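Protoporphyrinogen oxidase (Exiguobacterium sibiricum, PDB 3LOV) binds FAD and probably catalyses the oxygen-dependent oxidation of coproporphyrinogen III to coproporphyrin III on the pathway to heme b. Local coordinates at residues 15-20 against 244-249; 22-25 against 31-34; 280-285 against 455-460. One frame throughout, in Å; residues are numbered along the deposited sequence. Where two conformers were deposited one is given.

Contact 1. Residues 15-20 against 244-249. With FAD (flavin-adenine dinucleotide), chain B.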
loop_
_atom_site.group_PDB
_atom_site.type_symbol
_atom_site.label_atom_id
_atom_site.label_comp_id
_atom_site.label_asym_id
_atom_site.label_seq_id
_atom_site.Cartn_x
_atom_site.Cartn_y
_atom_site.Cartn_z
ATOM N N THR A 15 -5.362 -2.449 -11.170
ATOM C CA THR A 15 -5.048 -3.815 -11.534
ATOM C C THR A 15 -5.826 -4.220 -12.798
ATOM O O THR A 15 -5.263 -4.815 -13.738
ATOM C CB THR A 15 -5.369 -4.786 -10.379
ATOM O OG1 THR A 15 -4.643 -4.346 -9.206
ATOM C CG2 THR A 15 -4.967 -6.215 -10.764
ATOM N N GLY A 16 -7.109 -3.892 -12.806
ATOM C CA GLY A 16 -7.981 -4.173 -13.942
ATOM C C GLY A 16 -7.645 -3.345 -15.191
ATOM O O GLY A 16 -7.691 -3.872 -16.282
ATOM N N LEU A 17 -7.309 -2.068 -15.021
ATOM C CA LEU A 17 -6.947 -1.183 -16.139
ATOM C C LEU A 17 -5.589 -1.565 -16.715
ATOM O O LEU A 17 -5.421 -1.642 -17.936
ATOM C CB LEU A 17 -6.958 0.292 -15.711
ATOM C CG LEU A 17 -8.340 0.939 -15.631
ATOM C CD1 LEU A 17 -8.277 2.336 -15.071
ATOM C CD2 LEU A 17 -8.988 0.927 -17.029
ATOM N N ALA A 18 -4.635 -1.876 -15.845
ATOM C CA ALA A 18 -3.369 -2.444 -16.286
ATOM C C ALA A 18 -3.571 -3.784 -16.981
ATOM O O ALA A 18 -2.918 -4.083 -17.991
ATOM C CB ALA A 18 -2.411 -2.615 -15.124
ATOM N N ALA A 19 -4.453 -4.606 -16.445
ATOM C CA ALA A 19 -4.700 -5.867 -17.103
ATOM C C ALA A 19 -5.216 -5.622 -18.557
ATOM O O ALA A 19 -4.831 -6.324 -19.464
ATOM C CB ALA A 19 -5.691 -6.733 -16.303
ATOM N N ALA A 20 -6.069 -4.631 -18.768
ATOM C CA ALA A 20 -6.671 -4.469 -20.096
ATOM C C ALA A 20 -5.579 -4.020 -21.068
ATOM O O ALA A 20 -5.567 -4.467 -22.224
ATOM C CB ALA A 20 -7.792 -3.474 -20.071
ATOM N N GLU A 244 -7.800 6.063 -21.758
ATOM C CA GLU A 244 -7.589 6.722 -23.058
ATOM C C GLU A 244 -6.761 5.890 -24.081
ATOM O O GLU A 244 -7.130 5.813 -25.222
ATOM C CB GLU A 244 -6.966 8.081 -22.767
ATOM C CG GLU A 244 -6.825 9.063 -23.888
ATOM C CD GLU A 244 -6.021 10.266 -23.400
ATOM O OE1 GLU A 244 -6.460 10.896 -22.410
ATOM O OE2 GLU A 244 -4.929 10.533 -23.951
ATOM N N VAL A 245 -5.689 5.226 -23.677
ATOM C CA VAL A 245 -4.891 4.438 -24.613
ATOM C C VAL A 245 -5.452 3.051 -24.962
ATOM O O VAL A 245 -4.914 2.362 -25.802
ATOM C CB VAL A 245 -3.384 4.306 -24.158
ATOM C CG1 VAL A 245 -2.800 5.689 -23.895
ATOM C CG2 VAL A 245 -3.216 3.409 -22.932
ATOM N N LEU A 246 -6.506 2.602 -24.287
ATOM C CA LEU A 246 -7.149 1.350 -24.651
ATOM C C LEU A 246 -7.844 1.584 -25.999
ATOM O O LEU A 246 -8.542 2.579 -26.173
ATOM C CB LEU A 246 -8.148 0.924 -23.574
ATOM C CG LEU A 246 -7.538 0.677 -22.189
ATOM C CD1 LEU A 246 -8.666 0.555 -21.141
ATOM C CD2 LEU A 246 -6.637 -0.541 -22.214
ATOM N N GLU A 247 -7.632 0.685 -26.951
ATOM C CA GLU A 247 -8.191 0.884 -28.297
ATOM C C GLU A 247 -9.375 0.009 -28.655
ATOM O O GLU A 247 -10.098 0.321 -29.593
ATOM C CB GLU A 247 -7.100 0.699 -29.348
ATOM C CG GLU A 247 -6.108 1.845 -29.350
ATOM C CD GLU A 247 -5.068 1.727 -30.458
ATOM O OE1 GLU A 247 -4.174 0.828 -30.395
ATOM O OE2 GLU A 247 -5.159 2.557 -31.389
ATOM N N ARG A 248 -9.570 -1.097 -27.959
ATOM C CA ARG A 248 -10.695 -1.947 -28.279
ATOM C C ARG A 248 -11.425 -2.547 -27.070
ATOM O O ARG A 248 -12.490 -3.130 -27.224
ATOM C CB ARG A 248 -10.244 -3.036 -29.250
ATOM C CG ARG A 248 -9.424 -4.116 -28.641
ATOM C CD ARG A 248 -9.237 -5.252 -29.646
ATOM N NE ARG A 248 -8.670 -6.433 -29.011
ATOM C CZ ARG A 248 -7.391 -6.577 -28.685
ATOM N NH1 ARG A 248 -6.517 -5.630 -28.967
ATOM N NH2 ARG A 248 -6.980 -7.697 -28.094
ATOM N N SER A 249 -10.888 -2.378 -25.875
ATOM C CA SER A 249 -11.551 -2.882 -24.663
ATOM C C SER A 249 -12.836 -2.127 -24.390
ATOM O O SER A 249 -12.843 -0.916 -24.436
ATOM C CB SER A 249 -10.628 -2.689 -23.473
ATOM O OG SER A 249 -9.447 -3.441 -23.617
HETATM P PA FAD B . -9.026 -1.408 -5.986
HETATM O O1A FAD B . -8.354 -0.091 -6.178
HETATM O O2A FAD B . -9.698 -1.684 -4.693
HETATM O O5B FAD B . -10.083 -1.604 -7.159
HETATM C C5B FAD B . -11.094 -2.578 -7.119
HETATM C C4B FAD B . -12.142 -2.202 -8.173
HETATM O O4B FAD B . -13.095 -3.255 -8.335
HETATM C C3B FAD B . -12.872 -0.934 -7.780
HETATM O O3B FAD B . -12.967 -0.025 -8.862
HETATM C C2B FAD B . -14.215 -1.490 -7.349
HETATM O O2B FAD B . -15.263 -0.613 -7.563
HETATM C C1B FAD B . -14.378 -2.701 -8.244
HETATM N N9A FAD B . -15.315 -3.728 -7.764
HETATM C C8A FAD B . -15.622 -4.169 -6.495
HETATM N N7A FAD B . -16.560 -5.148 -6.560
HETATM C C5A FAD B . -16.864 -5.336 -7.880
HETATM C C6A FAD B . -17.722 -6.201 -8.562
HETATM N N6A FAD B . -18.448 -7.108 -7.913
HETATM N N1A FAD B . -17.803 -6.139 -9.944
HETATM C C2A FAD B . -17.014 -5.265 -10.651
HETATM N N3A FAD B . -16.144 -4.428 -9.976
HETATM C C4A FAD B . -16.091 -4.452 -8.628
HETATM N N1 FAD B . 0.105 1.719 -2.731
HETATM C C2 FAD B . 1.241 2.376 -3.117
HETATM O O2 FAD B . 1.988 1.891 -3.977
HETATM N N3 FAD B . 1.566 3.571 -2.527
HETATM C C4 FAD B . 0.812 4.121 -1.555
HETATM O O4 FAD B . 1.143 5.199 -1.098
HETATM C C4X FAD B . -0.320 3.466 -1.120
HETATM N N5 FAD B . -1.126 4.050 -0.155
HETATM C C5X FAD B . -2.279 3.372 0.249
HETATM C C6 FAD B . -3.089 3.921 1.250
HETATM C C7 FAD B . -4.250 3.249 1.667
HETATM C C7M FAD B . -5.119 3.848 2.734
HETATM C C8 FAD B . -4.630 2.039 1.058
HETATM C C8M FAD B . -5.869 1.273 1.486
HETATM C C9 FAD B . -3.841 1.492 0.051
HETATM C C9A FAD B . -2.656 2.143 -0.362
HETATM N N10 FAD B . -1.859 1.594 -1.373
HETATM C C10 FAD B . -0.684 2.262 -1.740
HETATM C "C1'" FAD B . -2.171 0.284 -2.059
HETATM C "C2'" FAD B . -2.914 0.585 -3.384
HETATM O "O2'" FAD B . -4.111 1.200 -3.085
HETATM C "C3'" FAD B . -3.203 -0.672 -4.215
HETATM O "O3'" FAD B . -1.955 -1.065 -4.770
HETATM C "C4'" FAD B . -4.187 -0.488 -5.398
HETATM O "O4'" FAD B . -5.097 0.590 -5.290
HETATM C "C5'" FAD B . -5.060 -1.714 -5.589
HETATM O "O5'" FAD B . -5.820 -1.554 -6.760
HETATM P P FAD B . -6.769 -2.729 -7.220
HETATM O O1P FAD B . -6.165 -4.087 -6.980
HETATM O O2P FAD B . -7.358 -2.515 -8.594
HETATM O O3P FAD B . -8.019 -2.645 -6.167
#
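A20 meets the loop that follows helix 235-245 through its single methyl: CB lies 3.8 Å from CD2 of L246. The same methyl is 3.9 Å from OG of S249. A small residue suits this spot, because the leucine comes close enough for CD2 to touch the carbonyl carbon of A20 as well as its methyl. The other branch of L246 turns to L17, where CD1 faces CD2 at 4.1 Å and the two side chains lie at about a right angle. The CB of L17 does not aim at the loop; with CG anti to the carbonyl carbon (chi1 -79°) and chi2 extended, CD2 is brought to L246. I239 and L242 of helix 235-245 also receive this side chain.

One shell further out, E24, one turn after A20 on helix 14-26, holds the polar end of the loop with its carboxylate. OE1 accepts a hydrogen bond from the backbone N of E247, and OE2 accepts one from N of R248 and is hydrogen-bonded to OG of S249. R248 gives NH2 to the carbonyl of L30.

At the far end of the segment from the loop, T15 binds FAD. Its hydroxyl OG1 donates to O1P of the cofactor at 2.7 Å, and its backbone N donates to O2P over 3.3 Å with an N-H...O angle of 160°. G16, without a side chain, belongs to a GxGxxG sequence with G11 and G13, consistent with the dinucleotide-binding helix of a Rossmann-type FAD domain, whose first turn faces the diphosphate.

Contact 2. Residues 22-25 against 31-34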
loop_
_atom_site.group_PDB
_atom_site.type_symbol
_atom_site.label_atom_id
_atom_site.label_comp_id
_atom_site.label_asym_id
_atom_site.label_seq_id
_atom_site.Cartn_x
_atom_site.Cartn_y
_atom_site.Cartn_z
ATOM N N TYR A 22 -2.315 -4.522 -20.903
ATOM C CA TYR A 22 -1.420 -5.604 -21.258
ATOM C C TYR A 22 -2.140 -6.646 -22.114
ATOM O O TYR A 22 -1.512 -7.254 -22.969
ATOM C CB TYR A 22 -0.829 -6.284 -20.022
ATOM C CG TYR A 22 0.105 -5.427 -19.214
ATOM C CD1 TYR A 22 1.238 -4.877 -19.790
ATOM C CD2 TYR A 22 -0.131 -5.187 -17.856
ATOM C CE1 TYR A 22 2.113 -4.085 -19.051
ATOM C CE2 TYR A 22 0.738 -4.384 -17.094
ATOM C CZ TYR A 22 1.851 -3.828 -17.716
ATOM O OH TYR A 22 2.718 -3.040 -17.003
ATOM N N ALA A 23 -3.433 -6.882 -21.857
ATOM C CA ALA A 23 -4.199 -7.849 -22.639
ATOM C C ALA A 23 -4.334 -7.367 -24.073
ATOM O O ALA A 23 -4.294 -8.191 -24.990
ATOM C CB ALA A 23 -5.650 -8.159 -22.015
ATOM N N GLU A 24 -4.519 -6.061 -24.284
ATOM C CA GLU A 24 -4.650 -5.566 -25.678
ATOM C C GLU A 24 -3.407 -5.954 -26.490
ATOM O O GLU A 24 -3.526 -6.436 -27.606
ATOM C CB GLU A 24 -4.961 -4.068 -25.765
ATOM C CG GLU A 24 -6.409 -3.755 -25.411
ATOM C CD GLU A 24 -6.888 -2.377 -25.814
ATOM O OE1 GLU A 24 -6.086 -1.578 -26.362
ATOM O OE2 GLU A 24 -8.113 -2.101 -25.582
ATOM N N ARG A 25 -2.245 -5.879 -25.866
ATOM C CA ARG A 25 -0.994 -6.150 -26.558
ATOM C C ARG A 25 -0.696 -7.630 -26.657
ATOM O O ARG A 25 -0.230 -8.083 -27.683
ATOM C CB ARG A 25 0.160 -5.430 -25.881
ATOM C CG ARG A 25 0.303 -4.022 -26.371
ATOM C CD ARG A 25 0.458 -3.035 -25.233
ATOM N NE ARG A 25 0.124 -1.701 -25.702
ATOM C CZ ARG A 25 -1.087 -1.169 -25.619
ATOM N NH1 ARG A 25 -2.075 -1.839 -25.051
ATOM N NH2 ARG A 25 -1.299 0.047 -26.077
ATOM N N ASN A 31 -11.236 -10.530 -27.684
ATOM C CA ASN A 31 -12.203 -9.520 -27.267
ATOM C C ASN A 31 -12.084 -9.251 -25.764
ATOM O O ASN A 31 -11.989 -10.211 -24.995
ATOM C CB ASN A 31 -13.620 -10.033 -27.587
ATOM C CG ASN A 31 -13.781 -10.421 -29.078
ATOM O OD1 ASN A 31 -13.997 -9.538 -29.932
ATOM N ND2 ASN A 31 -13.599 -11.735 -29.396
ATOM N N ILE A 32 -12.142 -7.971 -25.358
ATOM C CA ILE A 32 -11.857 -7.578 -23.944
ATOM C C ILE A 32 -12.963 -6.693 -23.449
ATOM O O ILE A 32 -13.249 -5.668 -24.061
ATOM C CB ILE A 32 -10.508 -6.843 -23.797
ATOM C CG1 ILE A 32 -9.363 -7.764 -24.250
ATOM C CG2 ILE A 32 -10.304 -6.388 -22.325
ATOM C CD1 ILE A 32 -8.099 -7.062 -24.705
ATOM N N THR A 33 -13.647 -7.138 -22.397
ATOM C CA THR A 33 -14.645 -6.320 -21.718
ATOM C C THR A 33 -14.239 -6.160 -20.258
ATOM O O THR A 33 -13.742 -7.116 -19.641
ATOM C CB THR A 33 -16.041 -6.951 -21.824
ATOM O OG1 THR A 33 -16.382 -7.117 -23.209
ATOM C CG2 THR A 33 -17.112 -6.081 -21.115
ATOM N N LEU A 34 -14.402 -4.950 -19.733
ATOM C CA LEU A 34 -14.094 -4.665 -18.325
ATOM C C LEU A 34 -15.344 -4.173 -17.622
ATOM O O LEU A 34 -15.933 -3.146 -18.014
ATOM C CB LEU A 34 -12.985 -3.633 -18.189
ATOM C CG LEU A 34 -12.432 -3.405 -16.776
ATOM C CD1 LEU A 34 -10.914 -3.115 -16.804
ATOM C CD2 LEU A 34 -13.212 -2.326 -16.020
#
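I32 and the pair A23 and E24 close the first beta-alpha-beta unit of the Rossmann-type domain, in which strand 6-10 leads through helix 14-26 into strand 31-35. The isoleucine points from the strand toward the helix and carries the whole contact with one atom, its terminal methyl CD1. A23 receives it on CB at 3.8 Å; being small, the alanine lets the helix lie near the sheet, and its methyl also touches L7 of strand 6-10 and I458 of helix 447-463. The branched I32 suits its place twice over: beta-branched residues favour the extended backbone of a strand, and the longer arm is able to span the gap to the helix while CG2 packs against OG of S249 on the neighbouring loop. With CG1 anti to the carbonyl carbon (chi1 -61°) and chi2 nearly extended, CD1 is carried to the helix.

E24 meets the same methyl with its aliphatic part, CG lying 3.8 Å from CD1 of I32. A glutamate suits the place because it offers this apolar stem to the isoleucine, while its buried carboxylate goes on to the loop 246-249, whose three polar partners would probably stabilise its negative charge away from solvent. The nearest approach of all is made to the backbone: CD1 of I32 rests 3.7 Å from N of E24.

Contact 3. Residues 280-285 against 455-460. With FAD (flavin-adenine dinucleotide), chain B.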
loop_
_atom_site.group_PDB
_atom_site.type_symbol
_atom_site.label_atom_id
_atom_site.label_comp_id
_atom_site.label_asym_id
_atom_site.label_seq_id
_atom_site.Cartn_x
_atom_site.Cartn_y
_atom_site.Cartn_z
ATOM N N TYR A 280 -12.321 -16.339 -20.622
ATOM C CA TYR A 280 -11.332 -16.039 -19.585
ATOM C C TYR A 280 -11.880 -14.950 -18.699
ATOM O O TYR A 280 -12.481 -13.994 -19.188
ATOM C CB TYR A 280 -10.026 -15.624 -20.227
ATOM C CG TYR A 280 -9.571 -16.609 -21.263
ATOM C CD1 TYR A 280 -9.072 -17.876 -20.896
ATOM C CD2 TYR A 280 -9.681 -16.319 -22.614
ATOM C CE1 TYR A 280 -8.671 -18.807 -21.878
ATOM C CE2 TYR A 280 -9.283 -17.244 -23.589
ATOM C CZ TYR A 280 -8.783 -18.471 -23.217
ATOM O OH TYR A 280 -8.413 -19.342 -24.207
ATOM N N VAL A 281 -11.728 -15.131 -17.391
ATOM C CA VAL A 281 -12.162 -14.152 -16.423
ATOM C C VAL A 281 -10.975 -13.772 -15.523
ATOM O O VAL A 281 -10.343 -14.667 -14.936
ATOM C CB VAL A 281 -13.319 -14.690 -15.557
ATOM C CG1 VAL A 281 -13.891 -13.562 -14.639
ATOM C CG2 VAL A 281 -14.420 -15.300 -16.428
ATOM N N LEU A 282 -10.678 -12.471 -15.429
ATOM C CA LEU A 282 -9.688 -11.953 -14.473
ATOM C C LEU A 282 -10.439 -11.172 -13.401
ATOM O O LEU A 282 -11.015 -10.101 -13.661
ATOM C CB LEU A 282 -8.562 -11.113 -15.137
ATOM C CG LEU A 282 -7.375 -10.684 -14.212
ATOM C CD1 LEU A 282 -6.431 -11.849 -13.761
ATOM C CD2 LEU A 282 -6.528 -9.611 -14.878
ATOM N N LEU A 283 -10.478 -11.756 -12.196
ATOM C CA LEU A 283 -11.049 -11.096 -11.034
ATOM C C LEU A 283 -9.997 -10.206 -10.324
ATOM O O LEU A 283 -8.971 -10.694 -9.872
ATOM C CB LEU A 283 -11.676 -12.136 -10.068
ATOM C CG LEU A 283 -12.757 -13.046 -10.672
ATOM C CD1 LEU A 283 -13.251 -14.152 -9.683
ATOM C CD2 LEU A 283 -13.971 -12.196 -11.156
ATOM N N THR A 284 -10.281 -8.904 -10.209
ATOM C CA THR A 284 -9.366 -7.948 -9.578
ATOM C C THR A 284 -10.081 -7.205 -8.460
ATOM O O THR A 284 -9.581 -6.211 -7.943
ATOM C CB THR A 284 -8.745 -6.956 -10.630
ATOM O OG1 THR A 284 -9.695 -5.970 -11.051
ATOM C CG2 THR A 284 -8.265 -7.708 -11.876
ATOM N N ILE A 285 -11.245 -7.733 -8.089
ATOM C CA ILE A 285 -12.125 -7.155 -7.100
ATOM C C ILE A 285 -11.726 -7.666 -5.701
ATOM O O ILE A 285 -10.898 -8.552 -5.598
ATOM C CB ILE A 285 -13.582 -7.538 -7.367
ATOM C CG1 ILE A 285 -13.806 -9.052 -7.173
ATOM C CG2 ILE A 285 -14.002 -7.045 -8.747
ATOM C CD1 ILE A 285 -15.282 -9.484 -7.405
ATOM N N LYS A 455 0.071 -7.941 -15.046
ATOM C CA LYS A 455 0.921 -8.377 -16.157
ATOM C C LYS A 455 1.210 -9.881 -16.108
ATOM O O LYS A 455 1.069 -10.590 -17.119
ATOM C CB LYS A 455 2.235 -7.616 -16.154
ATOM C CG LYS A 455 3.037 -7.707 -17.474
ATOM C CD LYS A 455 4.465 -7.193 -17.251
ATOM C CE LYS A 455 5.168 -6.812 -18.553
ATOM N NZ LYS A 455 4.612 -7.560 -19.689
ATOM N N THR A 456 1.611 -10.388 -14.945
ATOM C CA THR A 456 1.864 -11.826 -14.860
ATOM C C THR A 456 0.569 -12.645 -15.125
ATOM O O THR A 456 0.638 -13.700 -15.749
ATOM C CB THR A 456 2.487 -12.206 -13.509
ATOM O OG1 THR A 456 3.557 -11.303 -13.242
ATOM C CG2 THR A 456 3.053 -13.616 -13.529
HETATM N N MSE A 457 -0.604 -12.208 -14.654
HETATM C CA MSE A 457 -1.786 -13.031 -14.927
HETATM C C MSE A 457 -2.169 -12.947 -16.410
HETATM O O MSE A 457 -2.484 -13.956 -17.023
HETATM C CB MSE A 457 -2.973 -12.728 -14.024
HETATM C CG MSE A 457 -2.745 -13.107 -12.574
HETATM SE SE MSE A 457 -2.458 -15.002 -12.311
HETATM C CE MSE A 457 -0.579 -15.125 -11.798
ATOM N N ILE A 458 -2.096 -11.773 -17.013
ATOM C CA ILE A 458 -2.348 -11.690 -18.463
ATOM C C ILE A 458 -1.403 -12.622 -19.240
ATOM O O ILE A 458 -1.864 -13.395 -20.087
ATOM C CB ILE A 458 -2.291 -10.203 -19.003
ATOM C CG1 ILE A 458 -3.467 -9.407 -18.462
ATOM C CG2 ILE A 458 -2.218 -10.138 -20.542
ATOM C CD1 ILE A 458 -4.791 -10.090 -18.539
ATOM N N GLU A 459 -0.107 -12.549 -18.932
ATOM C CA GLU A 459 0.918 -13.411 -19.520
ATOM C C GLU A 459 0.579 -14.904 -19.431
ATOM O O GLU A 459 0.776 -15.642 -20.382
ATOM C CB GLU A 459 2.278 -13.217 -18.807
ATOM C CG GLU A 459 3.073 -11.954 -19.188
ATOM C CD GLU A 459 4.300 -11.749 -18.302
ATOM O OE1 GLU A 459 4.612 -12.615 -17.446
ATOM O OE2 GLU A 459 4.966 -10.718 -18.472
ATOM N N SER A 460 0.108 -15.348 -18.271
ATOM C CA SER A 460 -0.154 -16.756 -18.062
ATOM C C SER A 460 -1.411 -17.191 -18.837
ATOM O O SER A 460 -1.514 -18.341 -19.211
ATOM C CB SER A 460 -0.229 -17.085 -16.580
ATOM O OG SER A 460 -1.492 -16.784 -16.076
HETATM P PA FAD B . -9.026 -1.408 -5.986
HETATM O O1A FAD B . -8.354 -0.091 -6.178
HETATM O O2A FAD B . -9.698 -1.684 -4.693
HETATM O O5B FAD B . -10.083 -1.604 -7.159
HETATM C C5B FAD B . -11.094 -2.578 -7.119
HETATM C C4B FAD B . -12.142 -2.202 -8.173
HETATM O O4B FAD B . -13.095 -3.255 -8.335
HETATM C C3B FAD B . -12.872 -0.934 -7.780
HETATM O O3B FAD B . -12.967 -0.025 -8.862
HETATM C C2B FAD B . -14.215 -1.490 -7.349
HETATM O O2B FAD B . -15.263 -0.613 -7.563
HETATM C C1B FAD B . -14.378 -2.701 -8.244
HETATM N N9A FAD B . -15.315 -3.728 -7.764
HETATM C C8A FAD B . -15.622 -4.169 -6.495
HETATM N N7A FAD B . -16.560 -5.148 -6.560
HETATM C C5A FAD B . -16.864 -5.336 -7.880
HETATM C C6A FAD B . -17.722 -6.201 -8.562
HETATM N N6A FAD B . -18.448 -7.108 -7.913
HETATM N N1A FAD B . -17.803 -6.139 -9.944
HETATM C C2A FAD B . -17.014 -5.265 -10.651
HETATM N N3A FAD B . -16.144 -4.428 -9.976
HETATM C C4A FAD B . -16.091 -4.452 -8.628
HETATM N N1 FAD B . 0.105 1.719 -2.731
HETATM C C2 FAD B . 1.241 2.376 -3.117
HETATM O O2 FAD B . 1.988 1.891 -3.977
HETATM N N3 FAD B . 1.566 3.571 -2.527
HETATM C C4 FAD B . 0.812 4.121 -1.555
HETATM O O4 FAD B . 1.143 5.199 -1.098
HETATM C C4X FAD B . -0.320 3.466 -1.120
HETATM N N5 FAD B . -1.126 4.050 -0.155
HETATM C C5X FAD B . -2.279 3.372 0.249
HETATM C C6 FAD B . -3.089 3.921 1.250
HETATM C C7 FAD B . -4.250 3.249 1.667
HETATM C C7M FAD B . -5.119 3.848 2.734
HETATM C C8 FAD B . -4.630 2.039 1.058
HETATM C C8M FAD B . -5.869 1.273 1.486
HETATM C C9 FAD B . -3.841 1.492 0.051
HETATM C C9A FAD B . -2.656 2.143 -0.362
HETATM N N10 FAD B . -1.859 1.594 -1.373
HETATM C C10 FAD B . -0.684 2.262 -1.740
HETATM C "C1'" FAD B . -2.171 0.284 -2.059
HETATM C "C2'" FAD B . -2.914 0.585 -3.384
HETATM O "O2'" FAD B . -4.111 1.200 -3.085
HETATM C "C3'" FAD B . -3.203 -0.672 -4.215
HETATM O "O3'" FAD B . -1.955 -1.065 -4.770
HETATM C "C4'" FAD B . -4.187 -0.488 -5.398
HETATM O "O4'" FAD B . -5.097 0.590 -5.290
HETATM C "C5'" FAD B . -5.060 -1.714 -5.589
HETATM O "O5'" FAD B . -5.820 -1.554 -6.760
HETATM P P FAD B . -6.769 -2.729 -7.220
HETATM O O1P FAD B . -6.165 -4.087 -6.980
HETATM O O2P FAD B . -7.358 -2.515 -8.594
HETATM O O3P FAD B . -8.019 -2.645 -6.167
#
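With CG swung anti to the backbone N (chi1 -172°), L282 extends from its strand onto helix 447-463, and chi2 (70°) spreads the two methyls, one to each of two helix residues. CD1 presses on CB of the selenomethionine M457 at 3.6 Å. CD2 of L282 reaches CD1 of I458 at 4.1 Å; the leucine crosses each of these side chains at about a right angle. M457 bends at chi2 and again at chi3, so SE takes no part and L282 meets the base of the chain. A forked leucine suits the place, since it serves two successive helix residues at once.

On the helix, OG of S460 donates to the carbonyl O of M457 at 3.1 Å, approaching 21° from the carbonyl plane. K455 and E459, one turn apart, form a weak salt bridge.

Past the end of the strand, I285 sets CG2 over the face of the adenine of FAD, 3.3 Å from C4A, an aliphatic group on the ring.

Backbone hydrogen bonds tie strand 280-283 to strands 6-10 and 435-437. L282 also touches A19 of helix 14-26, and since I458 touches A26 and K455 touches Y22, helix 447-463 lies beside helix 14-26 on the sheet.

Overall arrangement
All three contacts belong to the FAD-binding Rossmann-type region and gather round its five-stranded parallel sheet, ordered 250-252, 31-35, 6-10, 280-283, 435-437. Helix 14-26 supplies one segment to contact 1 and one to contact 2, whose centres lie about 6 Å apart; contact 3 has its centre about 12 Å from the first and 10 Å from the second. Along the chain, contact 2 is nested within the loop closed by contact 1, and contact 3 follows both. Sequence from distant parts of the chain is therefore brought together around one helix, and residues of contacts 1 and 3 meet the same cofactor, at its phosphate and its adenine.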